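Local coordinates for salmonella plasmid virulence: SpvB (Salmonella typhimurium, PDB 6P0X), which is the N-terminal domain of a virulence effector that probably ADP-ribosylates actin on arginine, using NAD(+), through another part of the full-length protein, at residues Val80-Leu85 and Gln114-Ser119; Val102-Ser107 and Glu125-Asn130; Ser158-Ala163 and Gly202-Ala207; Val171-Thr176 and Ala223-Trp228. One frame throughout, in Å; residues are numbered along the deposited sequence.

Overall arrangement
All four contacts lie in the N-terminal, largely antiparallel beta domain of SpvB. Interaction 1 lies at the end of strand 107-115; interaction 2 joins the start of that strand to its neighbour 123-129. Their centres are 23 Å apart and they do not touch. Interaction 2 meets interaction 4 directly: Trp228 of residues 223-228 packs on Phe104 and Trp127, and the two centres are 15 Å apart. Interactions 3 and 4 use the adjoining strands 156-159 and 165-175, with nearest atoms about 11 Å apart. A bound acrylic acid is about 9 Å from the side chain of Ala207 in interaction 3, and one is about 11 Å from that of Glu172 in interaction 4.

Interaction 1 of 4, residues Val80-Leu85 and Gln114-Ser119; sequences VLVQTL and QPRTES
Val82 and Gln114 form an antiparallel hydrogen-bonded pair. Val82 N donates to Gln114 O at 2.9 Å, and Gln114 N returns a bond to Val82 O. Two residues along, Arg116 N reaches Val80 O at 2.8 Å with a nearly straight N-H...O angle of 169°. Between these bonds Leu81 and Pro115 make the non-hydrogen-bonded pair. Their CA atoms are 4.4 Å apart and their side chains diverge. The contact joins the short strand 81-83 to the end of strand 107-115. On its other edge Leu81 bonds through its backbone to Phe73.

A side-chain bond continues the pairing. Thr84 OG1 donates to Gln114 OE1 at 2.7 Å, tilted from the amide carbonyl plane, and the two side chains cross at about a right angle. Gln114 CG sits between its own N and carbonyl carbon (chi1 69°), and the extended chain beyond it brings OE1 to Thr84.

Apolar contact is lighter. Val82 CG1 lies 3.9 Å from Arg116 CA, and Leu81 CD2 lies 3.8 Å from Pro115 N. Two waters bridge the segments. One links Val80 O to Thr117 N. The other links Leu81 O to Arg116 NH1, in the guanidinium plane.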
# COMPACT_ATOMS: atom_id res chain seq x y z
N VAL A 80 -6.68 -9.23 -16.28
CA VAL A 80 -7.18 -8.17 -17.14
C VAL A 80 -8.66 -7.95 -16.88
O VAL A 80 -9.45 -8.91 -16.82
CB VAL A 80 -6.92 -8.50 -18.62
CG1 VAL A 80 -7.53 -7.44 -19.52
CG2 VAL A 80 -5.42 -8.62 -18.88
N LEU A 81 -9.05 -6.69 -16.71
CA LEU A 81 -10.42 -6.33 -16.38
C LEU A 81 -11.16 -5.80 -17.60
O LEU A 81 -10.56 -5.40 -18.60
CB LEU A 81 -10.45 -5.29 -15.27
CG LEU A 81 -9.86 -5.69 -13.92
CD1 LEU A 81 -9.82 -4.48 -12.99
CD2 LEU A 81 -10.67 -6.82 -13.30
N VAL A 82 -12.48 -5.80 -17.50
CA VAL A 82 -13.36 -5.24 -18.51
C VAL A 82 -14.61 -4.73 -17.80
O VAL A 82 -15.01 -5.26 -16.76
CB VAL A 82 -13.71 -6.28 -19.61
CG1 VAL A 82 -14.50 -7.44 -19.02
CG2 VAL A 82 -14.46 -5.63 -20.76
N GLN A 83 -15.20 -3.67 -18.35
CA GLN A 83 -16.43 -3.15 -17.78
C GLN A 83 -17.53 -4.20 -17.87
O GLN A 83 -17.67 -4.87 -18.90
CB GLN A 83 -16.89 -1.88 -18.50
CG GLN A 83 -15.95 -0.70 -18.39
CD GLN A 83 -16.61 0.59 -18.84
OE1 GLN A 83 -17.84 0.71 -18.83
NE2 GLN A 83 -15.80 1.56 -19.25
N THR A 84 -18.31 -4.33 -16.80
CA THR A 84 -19.45 -5.23 -16.85
C THR A 84 -20.47 -4.68 -17.83
O THR A 84 -20.80 -3.49 -17.81
CB THR A 84 -20.07 -5.38 -15.46
OG1 THR A 84 -19.12 -6.00 -14.58
CG2 THR A 84 -21.33 -6.23 -15.52
N LEU A 85 -20.95 -5.55 -18.73
CA LEU A 85 -21.90 -5.15 -19.75
C LEU A 85 -23.12 -4.48 -19.12
O LEU A 85 -23.77 -5.04 -18.25
CB LEU A 85 -22.32 -6.36 -20.58
CG LEU A 85 -23.10 -6.01 -21.85
CD1 LEU A 85 -22.28 -5.07 -22.71
CD2 LEU A 85 -23.49 -7.26 -22.62
N GLN A 114 -14.88 -6.36 -14.05
CA GLN A 114 -14.80 -7.79 -13.77
C GLN A 114 -13.71 -8.39 -14.63
O GLN A 114 -13.32 -7.81 -15.65
CB GLN A 114 -16.15 -8.47 -14.04
CG GLN A 114 -16.54 -8.52 -15.51
CD GLN A 114 -17.93 -9.08 -15.71
OE1 GLN A 114 -18.89 -8.61 -15.10
NE2 GLN A 114 -18.06 -10.08 -16.58
N PRO A 115 -13.19 -9.56 -14.27
CA PRO A 115 -12.16 -10.20 -15.09
C PRO A 115 -12.68 -10.55 -16.48
O PRO A 115 -13.80 -11.02 -16.65
CB PRO A 115 -11.78 -11.45 -14.30
CG PRO A 115 -12.20 -11.16 -12.90
CD PRO A 115 -13.40 -10.28 -13.00
N ARG A 116 -11.84 -10.28 -17.49
CA ARG A 116 -12.22 -10.54 -18.87
C ARG A 116 -12.33 -12.04 -19.14
O ARG A 116 -13.28 -12.50 -19.78
CB ARG A 116 -11.22 -9.90 -19.82
CG ARG A 116 -11.48 -10.20 -21.29
CD ARG A 116 -10.44 -9.54 -22.17
NE ARG A 116 -10.76 -8.13 -22.37
CZ ARG A 116 -11.38 -7.65 -23.44
NH1 ARG A 116 -11.63 -6.35 -23.53
NH2 ARG A 116 -11.76 -8.47 -24.41
N THR A 117 -11.34 -12.81 -18.68
CA THR A 117 -11.30 -14.25 -18.93
C THR A 117 -11.07 -15.10 -17.69
O THR A 117 -11.35 -16.30 -17.73
CB THR A 117 -10.20 -14.59 -19.96
OG1 THR A 117 -8.95 -14.06 -19.53
CG2 THR A 117 -10.56 -14.03 -21.33
N GLU A 118 -10.59 -14.53 -16.59
CA GLU A 118 -10.28 -15.30 -15.39
C GLU A 118 -11.53 -15.46 -14.53
O GLU A 118 -12.52 -14.73 -14.67
CB GLU A 118 -9.17 -14.60 -14.59
CG GLU A 118 -7.82 -14.65 -15.27
CD GLU A 118 -7.23 -16.05 -15.32
OE1 GLU A 118 -6.99 -16.63 -14.24
OE2 GLU A 118 -7.11 -16.60 -16.43
N SER A 119 -11.47 -16.44 -13.64
CA SER A 119 -12.56 -16.67 -12.70
C SER A 119 -12.42 -15.76 -11.50
O SER A 119 -11.31 -15.42 -11.08
CB SER A 119 -12.58 -18.13 -12.25
OG SER A 119 -11.45 -18.41 -11.45
O HOH W 1 -9.12 -11.71 -17.03
O HOH W 2 -10.16 -5.15 -21.24

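Interaction 2 of 4, residues Val102-Ser107 and Glu125-Asn130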
# COMPACT_ATOMS: atom_id res chain seq x y z
N VAL A 102 -23.58 6.65 5.02
CA VAL A 102 -22.70 7.79 4.82
C VAL A 102 -23.08 8.46 3.51
O VAL A 102 -23.04 7.83 2.45
CB VAL A 102 -21.22 7.36 4.79
CG1 VAL A 102 -20.31 8.56 4.62
CG2 VAL A 102 -20.87 6.59 6.06
N SER A 103 -23.46 9.73 3.58
CA SER A 103 -23.77 10.52 2.40
C SER A 103 -22.59 11.43 2.07
O SER A 103 -21.95 11.98 2.97
CB SER A 103 -25.03 11.36 2.61
OG SER A 103 -24.74 12.55 3.31
N PHE A 104 -22.30 11.59 0.78
CA PHE A 104 -21.07 12.23 0.37
C PHE A 104 -21.31 13.68 -0.02
O PHE A 104 -22.42 14.07 -0.41
CB PHE A 104 -20.45 11.49 -0.82
CG PHE A 104 -20.25 10.02 -0.60
CD1 PHE A 104 -19.44 9.57 0.43
CD2 PHE A 104 -20.83 9.09 -1.45
CE1 PHE A 104 -19.24 8.21 0.63
CE2 PHE A 104 -20.63 7.74 -1.25
CZ PHE A 104 -19.84 7.29 -0.21
N PRO A 105 -20.28 14.52 0.09
CA PRO A 105 -20.39 15.90 -0.41
C PRO A 105 -20.61 15.97 -1.91
O PRO A 105 -21.21 16.94 -2.40
CB PRO A 105 -19.05 16.55 -0.03
CG PRO A 105 -18.28 15.54 0.74
CD PRO A 105 -19.06 14.29 0.90
N GLN A 106 -20.12 14.98 -2.66
CA GLN A 106 -20.26 14.94 -4.10
C GLN A 106 -20.79 13.58 -4.52
O GLN A 106 -20.62 12.58 -3.81
CB GLN A 106 -18.93 15.22 -4.81
CG GLN A 106 -17.95 14.05 -4.74
CD GLN A 106 -16.65 14.29 -5.50
OE1 GLN A 106 -16.65 14.85 -6.60
NE2 GLN A 106 -15.54 13.85 -4.92
N SER A 107 -21.44 13.54 -5.67
CA SER A 107 -21.86 12.26 -6.23
C SER A 107 -20.72 11.63 -7.02
O SER A 107 -19.74 12.29 -7.39
CB SER A 107 -23.10 12.43 -7.10
OG SER A 107 -22.80 13.17 -8.27
N GLU A 125 -15.41 -2.09 -8.17
CA GLU A 125 -15.99 -0.86 -8.69
C GLU A 125 -14.94 0.24 -8.75
O GLU A 125 -14.10 0.37 -7.86
CB GLU A 125 -17.16 -0.38 -7.84
CG GLU A 125 -18.29 -1.37 -7.75
CD GLU A 125 -19.34 -0.92 -6.76
OE1 GLU A 125 -18.99 -0.15 -5.84
OE2 GLU A 125 -20.51 -1.34 -6.90
N TYR A 126 -15.03 1.05 -9.80
CA TYR A 126 -14.20 2.23 -9.99
C TYR A 126 -15.09 3.45 -9.75
O TYR A 126 -16.11 3.63 -10.44
CB TYR A 126 -13.62 2.23 -11.41
CG TYR A 126 -12.68 3.37 -11.72
CD1 TYR A 126 -11.73 3.80 -10.81
CD2 TYR A 126 -12.73 4.01 -12.96
CE1 TYR A 126 -10.86 4.83 -11.10
CE2 TYR A 126 -11.87 5.05 -13.26
CZ TYR A 126 -10.94 5.46 -12.33
OH TYR A 126 -10.08 6.49 -12.63
N TRP A 127 -14.72 4.26 -8.76
CA TRP A 127 -15.49 5.42 -8.33
C TRP A 127 -14.77 6.68 -8.78
O TRP A 127 -13.58 6.86 -8.47
CB TRP A 127 -15.66 5.46 -6.80
CG TRP A 127 -16.51 4.37 -6.23
CD1 TRP A 127 -16.34 3.02 -6.38
CD2 TRP A 127 -17.67 4.53 -5.39
NE1 TRP A 127 -17.33 2.34 -5.69
CE2 TRP A 127 -18.15 3.25 -5.08
CE3 TRP A 127 -18.34 5.65 -4.88
CZ2 TRP A 127 -19.28 3.04 -4.28
CZ3 TRP A 127 -19.46 5.45 -4.09
CH2 TRP A 127 -19.92 4.15 -3.80
N VAL A 128 -15.49 7.56 -9.48
CA VAL A 128 -14.94 8.83 -9.94
C VAL A 128 -15.85 9.95 -9.43
O VAL A 128 -17.06 9.94 -9.69
CB VAL A 128 -14.82 8.88 -11.48
CG1 VAL A 128 -14.22 10.21 -11.93
CG2 VAL A 128 -13.97 7.72 -11.98
N GLY A 129 -15.26 10.92 -8.74
CA GLY A 129 -16.04 12.02 -8.20
C GLY A 129 -16.57 12.91 -9.31
O GLY A 129 -15.81 13.36 -10.17
N ASN A 130 -17.88 13.16 -9.29
CA ASN A 130 -18.49 14.00 -10.31
C ASN A 130 -18.14 15.47 -10.16
O ASN A 130 -18.35 16.25 -11.10
CB ASN A 130 -20.01 13.82 -10.29
CG ASN A 130 -20.45 12.48 -10.87
OD1 ASN A 130 -19.81 11.93 -11.76
ND2 ASN A 130 -21.56 11.95 -10.35
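Ser107 and Asn130 are the closest backbone pair, with CA atoms 5.6 Å apart. Asn130 N donates to Ser107 O at 2.8 Å with an N-H...O angle of 168°. The chain bends sharply at Pro105 and Gln106, so strand 102-104 and the strand that starts at Ser107 do not lie in the same sheet.

The Asn130 side chain repeats the grip on the same serine. Its ND2 donates to Ser107 OG at 2.7 Å, and the hydroxyl oxygen lies almost in the amide plane. Asn130 OD1 is held in turn by Thr109. This pairing ties the start of strand 107-115 to the end of strand 123-129, its antiparallel neighbour.

Gln106 CD is anti to its CA (chi2 177°), which lays the amide against Gly129, with Gln106 OE1 3.3 Å from Gly129 CA. Beyond Asn130, OE1 bonds to Ser131 N and NE2 to Asn132 OD1.

Before the corner, Phe104 points toward strand 123-129. Its CE2 meets Trp127 CZ3 at 3.8 Å, and the two side chains cross at about a right angle. Trp228 packs against both rings. The indole NE1 of Trp127 donates to Glu125 OE1 at 3.0 Å, and Glu125 OE2 forms a salt bridge with Arg123.

Interaction 3 of 4, residues Ser158-Ala163 and Gly202-Ala207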
# COMPACT_ATOMS: atom_id res chain seq x y z
N SER A 158 0.96 8.05 -8.61
CA SER A 158 0.45 8.94 -9.64
C SER A 158 1.56 9.78 -10.25
O SER A 158 2.61 10.00 -9.64
CB SER A 158 -0.63 9.87 -9.06
OG SER A 158 -1.61 9.13 -8.36
N ASP A 159 1.30 10.25 -11.47
CA ASP A 159 2.20 11.17 -12.16
C ASP A 159 2.40 12.42 -11.31
O ASP A 159 1.42 13.10 -10.98
CB ASP A 159 1.60 11.54 -13.53
CG ASP A 159 2.53 12.44 -14.37
OD1 ASP A 159 3.52 12.99 -13.85
OD2 ASP A 159 2.24 12.59 -15.57
N PRO A 160 3.64 12.75 -10.94
CA PRO A 160 3.86 13.96 -10.12
C PRO A 160 3.40 15.23 -10.80
O PRO A 160 3.06 16.20 -10.10
CB PRO A 160 5.38 13.95 -9.89
CG PRO A 160 5.75 12.50 -10.01
CD PRO A 160 4.88 11.98 -11.12
N GLN A 161 3.37 15.28 -12.13
CA GLN A 161 2.92 16.46 -12.85
C GLN A 161 1.44 16.40 -13.21
O GLN A 161 0.94 17.33 -13.84
CB GLN A 161 3.74 16.64 -14.13
CG GLN A 161 5.21 17.00 -13.92
CD GLN A 161 5.43 17.91 -12.72
OE1 GLN A 161 6.19 17.57 -11.81
NE2 GLN A 161 4.77 19.07 -12.71
N ALA A 162 0.73 15.34 -12.82
CA ALA A 162 -0.69 15.20 -13.16
C ALA A 162 -1.29 14.21 -12.16
O ALA A 162 -1.30 13.00 -12.39
CB ALA A 162 -0.88 14.73 -14.59
N ALA A 163 -1.79 14.75 -11.04
CA ALA A 163 -2.29 13.92 -9.95
C ALA A 163 -3.48 13.06 -10.37
O ALA A 163 -3.74 12.02 -9.75
CB ALA A 163 -2.67 14.81 -8.76
N GLY A 202 17.25 17.48 -11.55
CA GLY A 202 16.10 17.57 -12.42
C GLY A 202 15.25 16.33 -12.51
O GLY A 202 14.48 16.18 -13.46
N ARG A 203 15.36 15.43 -11.53
CA ARG A 203 14.55 14.22 -11.49
C ARG A 203 13.42 14.46 -10.50
O ARG A 203 13.66 14.90 -9.37
CB ARG A 203 15.40 13.02 -11.06
CG ARG A 203 16.52 12.66 -12.04
CD ARG A 203 17.13 11.30 -11.72
NE ARG A 203 16.56 10.20 -12.50
CZ ARG A 203 17.25 9.46 -13.36
NH1 ARG A 203 18.54 9.69 -13.55
NH2 ARG A 203 16.65 8.47 -14.02
N ASP A 204 12.19 14.18 -10.92
CA ASP A 204 11.03 14.24 -10.03
C ASP A 204 10.89 12.90 -9.34
O ASP A 204 10.58 11.89 -9.98
CB ASP A 204 9.76 14.62 -10.78
CG ASP A 204 8.77 15.36 -9.91
OD1 ASP A 204 8.60 14.97 -8.73
OD2 ASP A 204 8.17 16.35 -10.39
N ARG A 205 11.11 12.88 -8.03
CA ARG A 205 11.24 11.64 -7.28
C ARG A 205 10.10 11.42 -6.29
O ARG A 205 10.18 10.51 -5.47
CB ARG A 205 12.58 11.61 -6.57
CG ARG A 205 12.83 12.85 -5.72
CD ARG A 205 14.19 12.80 -5.07
NE ARG A 205 15.21 12.30 -6.00
CZ ARG A 205 15.88 13.06 -6.85
NH1 ARG A 205 15.66 14.37 -6.89
NH2 ARG A 205 16.79 12.52 -7.65
N SER A 206 9.02 12.20 -6.38
CA SER A 206 7.97 12.14 -5.37
C SER A 206 6.87 11.13 -5.69
O SER A 206 5.92 11.02 -4.92
CB SER A 206 7.36 13.53 -5.18
OG SER A 206 6.58 13.89 -6.31
N ALA A 207 6.98 10.40 -6.80
CA ALA A 207 5.87 9.54 -7.22
C ALA A 207 5.76 8.28 -6.38
O ALA A 207 4.65 7.85 -6.05
CB ALA A 207 6.03 9.17 -8.70
O HOH W 3 2.40 8.96 -6.31
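Pro160 meets residues 202-207 without any clear direct hydrogen bond between the two segments; the Pro160 ring, packed on Ala207 and Asp204, carries most of the contact, and a water bridges the backbones. Pro160 CG lies 3.6 Å from Ala207 CB, and Pro160 CD is only slightly farther from the same methyl. Pro160 CB lies 3.6 Å from Asp204 OD1, though the Asp204 side chain is poorly ordered. The two side chains slide past each other in opposite directions. The hydroxyl of Ser206 also comes near the ring, with OG 3.8 Å from Pro160 CB. Ala207 CB is shared: it touches Ser158 O as well as the proline. Phe278 adds a further apolar surface against both Pro160 and Ala207.

The proline is presented by a type I beta turn from Asp159 to Ala162, at the end of strand 156-159. Ala162 N closes the turn on Asp159 O. Inside it, Asp159 OD1 accepts from Gln161 N at 2.9 Å, which makes an Asx turn. The donor approaches from above the carboxylate plane.

The water spans the other end of the contact. It accepts from Ser158 N at 2.9 Å and donates to Ala207 O, but the latter distance is short and the water position somewhat uncertain. The Ser158 hydroxyl is bonded to Thr166 on the neighbouring strand. Next to Ala207, Ser206 O accepts from Arg209, a residue of an acrylic acid pocket together with Met208.

Interaction 4 of 4, residues Val171-Thr176 and Ala223-Trp228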
# COMPACT_ATOMS: atom_id res chain seq x y z
N VAL A 171 -4.27 -0.56 -1.64
CA VAL A 171 -5.29 -0.81 -0.63
C VAL A 171 -5.04 0.09 0.56
O VAL A 171 -3.92 0.18 1.08
CB VAL A 171 -5.32 -2.30 -0.23
CG1 VAL A 171 -3.99 -2.76 0.36
CG2 VAL A 171 -6.46 -2.55 0.75
N GLU A 172 -6.08 0.81 0.97
CA GLU A 172 -5.95 1.79 2.03
C GLU A 172 -6.77 1.46 3.26
O GLU A 172 -6.35 1.80 4.37
CB GLU A 172 -6.34 3.19 1.51
CG GLU A 172 -5.69 4.33 2.27
CD GLU A 172 -5.93 5.68 1.61
OE1 GLU A 172 -6.60 5.71 0.55
OE2 GLU A 172 -5.45 6.69 2.15
N GLU A 173 -7.92 0.81 3.10
CA GLU A 173 -8.66 0.39 4.29
C GLU A 173 -9.47 -0.86 3.98
O GLU A 173 -10.03 -0.99 2.89
CB GLU A 173 -9.58 1.50 4.81
CG GLU A 173 -10.34 1.10 6.07
CD GLU A 173 -11.33 2.15 6.52
OE1 GLU A 173 -11.98 1.95 7.57
OE2 GLU A 173 -11.48 3.18 5.82
N SER A 174 -9.51 -1.77 4.94
CA SER A 174 -10.31 -2.99 4.84
C SER A 174 -11.19 -3.12 6.07
O SER A 174 -10.77 -2.78 7.18
CB SER A 174 -9.42 -4.23 4.71
OG SER A 174 -8.46 -4.06 3.68
N VAL A 175 -12.41 -3.61 5.87
CA VAL A 175 -13.36 -3.79 6.97
C VAL A 175 -14.08 -5.12 6.79
O VAL A 175 -14.42 -5.52 5.66
CB VAL A 175 -14.37 -2.62 7.06
CG1 VAL A 175 -15.35 -2.64 5.89
CG2 VAL A 175 -15.12 -2.68 8.38
N THR A 176 -14.28 -5.83 7.90
CA THR A 176 -15.03 -7.07 7.94
C THR A 176 -16.50 -6.77 8.22
O THR A 176 -16.86 -5.66 8.63
CB THR A 176 -14.48 -7.99 9.03
OG1 THR A 176 -14.71 -7.41 10.32
CG2 THR A 176 -12.99 -8.21 8.83
N ALA A 223 -19.05 -0.25 11.50
CA ALA A 223 -19.47 -0.95 10.29
C ALA A 223 -18.98 -0.25 9.03
O ALA A 223 -18.61 -0.91 8.06
CB ALA A 223 -20.99 -1.07 10.27
N ASP A 224 -18.95 1.08 9.03
CA ASP A 224 -18.59 1.85 7.85
C ASP A 224 -17.08 2.04 7.76
O ASP A 224 -16.40 2.20 8.78
CB ASP A 224 -19.27 3.22 7.86
CG ASP A 224 -20.78 3.12 7.94
OD1 ASP A 224 -21.37 2.27 7.24
OD2 ASP A 224 -21.37 3.91 8.70
N LEU A 225 -16.56 2.02 6.54
CA LEU A 225 -15.16 2.35 6.32
C LEU A 225 -14.89 3.78 6.77
O LEU A 225 -15.63 4.70 6.40
CB LEU A 225 -14.79 2.18 4.85
CG LEU A 225 -14.75 0.75 4.28
CD1 LEU A 225 -14.98 0.78 2.79
CD2 LEU A 225 -13.41 0.10 4.60
N TYR A 226 -13.85 3.96 7.58
CA TYR A 226 -13.53 5.30 8.08
C TYR A 226 -13.25 6.27 6.95
O TYR A 226 -13.61 7.45 7.03
CB TYR A 226 -12.33 5.24 9.03
CG TYR A 226 -12.46 4.29 10.19
CD1 TYR A 226 -13.50 4.40 11.10
CD2 TYR A 226 -11.51 3.29 10.40
CE1 TYR A 226 -13.62 3.53 12.18
CE2 TYR A 226 -11.61 2.42 11.47
CZ TYR A 226 -12.66 2.54 12.35
OH TYR A 226 -12.76 1.67 13.42
N LEU A 227 -12.61 5.80 5.88
CA LEU A 227 -12.19 6.69 4.81
C LEU A 227 -13.36 7.21 3.97
O LEU A 227 -13.14 8.07 3.11
CB LEU A 227 -11.17 5.99 3.91
CG LEU A 227 -9.84 5.68 4.60
CD1 LEU A 227 -8.91 4.91 3.67
CD2 LEU A 227 -9.17 6.96 5.09
N TRP A 228 -14.57 6.70 4.20
CA TRP A 228 -15.75 7.34 3.61
C TRP A 228 -15.90 8.76 4.12
O TRP A 228 -16.27 9.67 3.37
CB TRP A 228 -17.02 6.54 3.93
CG TRP A 228 -17.23 5.25 3.17
CD1 TRP A 228 -17.61 4.05 3.70
CD2 TRP A 228 -17.13 5.05 1.75
NE1 TRP A 228 -17.73 3.11 2.71
CE2 TRP A 228 -17.44 3.70 1.50
CE3 TRP A 228 -16.80 5.87 0.67
CZ2 TRP A 228 -17.43 3.15 0.22
CZ3 TRP A 228 -16.79 5.32 -0.61
CH2 TRP A 228 -17.11 3.97 -0.82
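Strand 165-175 carries a classic beta bulge, in which Glu172 and Glu173 both face Leu148, and the loop 223-228 packs against it. The touching parts run nearly opposite ways, 172° apart. Glu173 points toward the loop with its chain fully extended; CG is anti to the backbone N (chi1 -179°). The carboxylate then grips two successive backbone amides. Glu173 OE1 accepts from Tyr226 N at 2.7 Å, and Glu173 OE2 from Leu227 N at 2.9 Å. Each oxygen uses its syn lone pair. Glu173 OE1 also bonds to His181 ND1, and the His181 ring stacks on Tyr226. The carboxylate plane is only 14° from that of the Tyr226 ring, whose CD2 is 3.2 Å from Glu173 OE1. Two amide donors and the bond to His181 probably help to offset the burial of the carboxylate.

Leucine methyls pack along the stems of both glutamates. Leu225 CD2 lies 3.5 Å from Glu173 CG and 3.6 Å from Val175 CG1. Leu227 CD1 rests on Glu172 CG at 3.6 Å, the two side chains crossing at about a right angle. The polar end of Glu172 turns to Thr152. Leu225 and Leu227 also reach Leu148 on the adjoining strand. Trp228 N bonds back to Leu225 O, and the helical angles of Tyr226 and Leu227 make Leu225-Trp228 a type I beta turn, its two central amides held by the Glu173 carboxylate of the bulged strand.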